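Local coordinates for thiamin pyrophosphokinase family protein (Enterococcus faecalis, PDB 3MEL) that probably transfers a diphosphate group from ATP to thiamine, making thiamine diphosphate, the cofactor found bound in this structure, at residues G104-D107 with H108-A111; R129-R133 with Q134-Q138. All coordinates share one frame; numbering follows the deposited sequence.

Contact 1 of 2, residues G104-D107 with H108-A111. With TPP (thiamine diphosphate), chain E.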
# COMPACT_ATOMS: atom_id res chain seq x y z
N GLY A 104 8.86 2.32 2.71
CA GLY A 104 8.30 1.23 3.49
C GLY A 104 7.18 1.56 4.48
O GLY A 104 6.54 0.66 5.02
N ARG A 105 6.94 2.84 4.71
CA ARG A 105 5.93 3.27 5.67
C ARG A 105 4.56 3.34 5.02
O ARG A 105 4.37 4.05 4.04
CB ARG A 105 6.34 4.61 6.31
CG ARG A 105 6.85 4.44 7.73
CD ARG A 105 8.01 5.35 8.09
NE ARG A 105 7.67 6.73 8.45
CZ ARG A 105 6.47 7.21 8.77
NH1 ARG A 105 5.40 6.44 8.78
NH2 ARG A 105 6.34 8.50 9.07
N ILE A 106 3.60 2.61 5.58
CA ILE A 106 2.35 2.41 4.87
C ILE A 106 1.42 3.62 4.95
O ILE A 106 0.63 3.84 4.04
CB ILE A 106 1.66 1.06 5.21
CG1 ILE A 106 2.66 -0.10 5.08
CG2 ILE A 106 0.46 0.80 4.28
CD1 ILE A 106 2.04 -1.49 5.19
N ASP A 107 1.52 4.43 6.00
CA ASP A 107 0.84 5.72 6.01
C ASP A 107 1.28 6.58 4.81
O ASP A 107 0.46 7.20 4.15
CB ASP A 107 1.03 6.48 7.33
CG ASP A 107 2.44 6.37 7.89
OD1 ASP A 107 3.31 5.75 7.25
OD2 ASP A 107 2.67 6.90 9.00
N HIS A 108 2.58 6.62 4.54
CA HIS A 108 3.08 7.30 3.37
C HIS A 108 2.71 6.57 2.08
O HIS A 108 2.40 7.20 1.07
CB HIS A 108 4.58 7.49 3.45
CG HIS A 108 4.98 8.63 4.32
ND1 HIS A 108 6.10 8.59 5.12
CD2 HIS A 108 4.41 9.83 4.52
CE1 HIS A 108 6.20 9.74 5.77
NE2 HIS A 108 5.19 10.51 5.42
N LEU A 109 2.74 5.25 2.09
CA LEU A 109 2.28 4.58 0.88
C LEU A 109 0.86 5.10 0.52
O LEU A 109 0.66 5.61 -0.57
CB LEU A 109 2.34 3.06 1.02
CG LEU A 109 1.65 2.30 -0.12
CD1 LEU A 109 2.45 2.45 -1.37
CD2 LEU A 109 1.47 0.84 0.22
N LEU A 110 -0.09 4.99 1.46
CA LEU A 110 -1.47 5.46 1.22
C LEU A 110 -1.61 6.99 1.05
O LEU A 110 -2.52 7.50 0.39
CB LEU A 110 -2.36 4.99 2.36
CG LEU A 110 -2.41 3.48 2.58
CD1 LEU A 110 -3.12 3.16 3.89
CD2 LEU A 110 -3.09 2.79 1.41
N ALA A 111 -0.70 7.73 1.68
CA ALA A 111 -0.62 9.17 1.47
C ALA A 111 -0.44 9.41 -0.02
O ALA A 111 -1.13 10.24 -0.61
CB ALA A 111 0.55 9.73 2.25
N1' TPP E . -2.12 14.39 11.43
C2' TPP E . -2.74 15.72 11.62
CM2 TPP E . -4.28 15.67 11.51
N3' TPP E . -2.07 16.78 10.85
C4' TPP E . -0.59 16.82 10.92
N4' TPP E . -0.08 17.89 10.05
C5' TPP E . -0.03 15.41 10.52
C6' TPP E . -0.66 14.39 11.49
C7' TPP E . 1.53 15.38 10.58
N3 TPP E . 2.14 16.15 9.44
C2 TPP E . 1.39 16.15 8.17
S1 TPP E . 2.46 15.39 6.92
C5 TPP E . 3.97 15.34 7.94
C4 TPP E . 3.64 16.07 9.25
CM4 TPP E . 4.36 15.43 10.44
C6 TPP E . 5.29 15.72 7.26
C7 TPP E . 6.08 14.49 6.77
O7 TPP E . 6.69 14.82 5.54
PA TPP E . 7.88 14.03 4.84
O1A TPP E . 7.65 12.63 5.53
O2A TPP E . 9.21 14.64 4.72
O3A TPP E . 7.74 13.71 3.28
PB TPP E . 8.12 12.49 2.34
O1B TPP E . 7.30 12.69 1.02
O2B TPP E . 9.53 12.90 1.75
O3B TPP E . 8.28 11.16 2.96
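D107 has CG between its backbone N and carbonyl carbon (chi1 40°), and this puts OD1 by the N of H108. H108 has CG anti to its carbonyl carbon (chi1 -79°), which sets the imidazole beside the R105 side chain. Both residues lie in the first turn of helix 106-113. R105 occupies the N-cap position. This helix end forms part of the thiamine diphosphate pocket.

D107 OD1 accepts a hydrogen bond from H108 N at 2.9 Å. The donor comes from above the carboxylate plane. OD1 also takes part in the salt bridge to R105. The other oxygen, OD2, uses its syn lone pair for R105 NH1 at 2.8 Å, close to the guanidinium plane. The carboxylate is thus held by a main-chain N-H and by an arginine. Its negative charge at the N-terminal end would be expected to suit the helix dipole.

The R105 and H108 side chains run side by side, pointing the same way. The guanidinium and ring planes are 45° apart, with R105 NH2 3.5 Å from H108 CE1. H108 ND1 sits over the centre of one guanidinium face. R105 also makes a cation-pi contact with Y155 of the second subunit.

Helical bonds run from L109 N to R105 O, from L110 N to I106 O and from A111 N to D107 O. I106 and L109 point the same way, I106 CG2 lying 4.2 Å from L109 CD2.

H108 turns its ring to the diphosphate. T80 OG1 and D79 N hydrogen-bond the ligand. H108 CE1 and NE2 are both 3.2 Å from O1A of thiamine diphosphate, and the ligand's O3B lies 3.8 Å above the H108 ring plane, offset toward the rim.

Contact 2 of 2, residues R129-R133 with Q134-Q138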
# COMPACT_ATOMS: atom_id res chain seq x y z
N ARG A 129 1.65 9.28 -12.11
CA ARG A 129 2.12 7.89 -12.12
C ARG A 129 3.09 7.66 -10.99
O ARG A 129 3.93 8.52 -10.72
CB ARG A 129 2.86 7.56 -13.42
CG ARG A 129 2.08 6.74 -14.42
CD ARG A 129 0.99 7.56 -15.07
NE ARG A 129 0.95 7.42 -16.52
CZ ARG A 129 0.09 8.08 -17.29
NH1 ARG A 129 -0.80 8.89 -16.73
NH2 ARG A 129 0.10 7.91 -18.62
N LEU A 130 2.99 6.50 -10.33
CA LEU A 130 3.92 6.10 -9.29
C LEU A 130 4.55 4.80 -9.69
O LEU A 130 3.85 3.89 -10.11
CB LEU A 130 3.17 5.87 -7.98
CG LEU A 130 2.61 7.05 -7.19
CD1 LEU A 130 1.34 6.63 -6.51
CD2 LEU A 130 3.62 7.53 -6.16
N CYS A 131 5.87 4.67 -9.54
CA CYS A 131 6.54 3.46 -10.01
C CYS A 131 7.61 2.89 -9.11
O CYS A 131 8.34 3.59 -8.43
CB CYS A 131 7.13 3.68 -11.41
SG CYS A 131 5.91 4.24 -12.59
N ASP A 132 7.69 1.57 -9.14
CA ASP A 132 8.59 0.78 -8.32
C ASP A 132 9.35 -0.09 -9.28
O ASP A 132 8.93 -0.29 -10.43
CB ASP A 132 7.78 -0.19 -7.43
CG ASP A 132 7.63 0.29 -6.01
OD1 ASP A 132 6.92 1.28 -5.75
OD2 ASP A 132 8.23 -0.35 -5.12
N ARG A 133 10.44 -0.66 -8.78
CA ARG A 133 11.05 -1.80 -9.44
C ARG A 133 9.98 -2.81 -9.85
O ARG A 133 10.04 -3.37 -10.94
CB ARG A 133 12.10 -2.46 -8.54
CG ARG A 133 12.99 -3.48 -9.25
CD ARG A 133 14.12 -4.02 -8.35
NE ARG A 133 15.29 -4.46 -9.13
CZ ARG A 133 15.96 -3.70 -10.01
NH1 ARG A 133 15.59 -2.45 -10.27
NH2 ARG A 133 17.01 -4.21 -10.65
N GLN A 134 8.98 -3.01 -8.97
CA GLN A 134 7.96 -4.06 -9.16
C GLN A 134 6.58 -3.55 -9.56
O GLN A 134 5.71 -4.36 -9.87
CB GLN A 134 7.72 -4.84 -7.87
CG GLN A 134 8.88 -5.56 -7.27
CD GLN A 134 8.42 -6.61 -6.29
OE1 GLN A 134 8.96 -6.76 -5.19
NE2 GLN A 134 7.39 -7.35 -6.68
N ASN A 135 6.36 -2.24 -9.49
CA ASN A 135 5.00 -1.73 -9.60
C ASN A 135 4.90 -0.50 -10.45
O ASN A 135 5.82 0.31 -10.50
CB ASN A 135 4.42 -1.43 -8.21
CG ASN A 135 4.13 -2.68 -7.44
OD1 ASN A 135 3.13 -3.35 -7.68
ND2 ASN A 135 5.01 -3.03 -6.51
N SER A 136 3.76 -0.37 -11.12
CA SER A 136 3.51 0.81 -11.91
C SER A 136 2.04 1.15 -11.86
O SER A 136 1.20 0.35 -12.29
CB SER A 136 3.95 0.60 -13.36
OG SER A 136 3.49 1.69 -14.15
N ILE A 137 1.74 2.36 -11.36
CA ILE A 137 0.38 2.74 -11.00
C ILE A 137 -0.16 3.91 -11.81
O ILE A 137 0.48 4.94 -11.93
CB ILE A 137 0.31 3.06 -9.49
CG1 ILE A 137 0.84 1.88 -8.67
CG2 ILE A 137 -1.12 3.38 -9.07
CD1 ILE A 137 1.06 2.16 -7.20
N GLN A 138 -1.35 3.74 -12.37
CA GLN A 138 -2.01 4.78 -13.15
C GLN A 138 -3.40 5.01 -12.59
O GLN A 138 -4.03 4.07 -12.10
CB GLN A 138 -2.14 4.36 -14.61
CG GLN A 138 -1.05 4.89 -15.52
CD GLN A 138 -1.45 4.86 -16.99
OE1 GLN A 138 -1.53 3.80 -17.61
NE2 GLN A 138 -1.73 6.03 -17.55
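A beta hairpin is formed by strands 128-131 and 135-140, joined by a tight turn with R133 and Q134 at its tip. The backbone angles of these two residues are those of a type I turn. D132 N gives N135 O a hydrogen bond of 2.6 Å at the turn. The return bond, N135 N to D132 O, is weak.

L130 and I137 are a hydrogen-bonded pair. I137 N bonds L130 O at 2.9 Å, while the bond from L130 N to I137 O is weak. Their side chains share one sheet face, with L130 CB 4.3 Å from I137 CB.

C131 and S136 form a non-hydrogen-bonded pair on the other face. S136 OG, swung anti to the backbone N (chi1 170°), comes to 3.8 Å from C131 SG. S136 OG also hydrogen-bonds E150 OE2. On the same face the R129 and Q138 side chains run side by side, though the details at the Q138 amide are doubtful. The R129 guanidinium makes a salt bridge with E95.

The N135 amide points to the second subunit, bonding G104 O and I106 N there. Strand 128-131 runs parallel to 95-99, and 135-140 antiparallel to 206-211. This antiparallel hairpin therefore carries one mixed sheet from its parallel half into its antiparallel half.

Overall arrangement
Contact 1 comes first along the chain and contact 2 follows it. Their centres are 14 Å apart, and their nearest atoms are about 6 Å apart without touching. Contact 1 lies at the start of helix 106-113, which follows strand 95-99 of the mixed sheet. Contact 2 is the hairpin beside that strand. Within one chain the two are separate, but both face the second subunit. There they are linked directly, because the hairpin of one chain meets the helix start of the other. The dimer interface thus reaches the helix end that carries H108 of the thiamine diphosphate pocket.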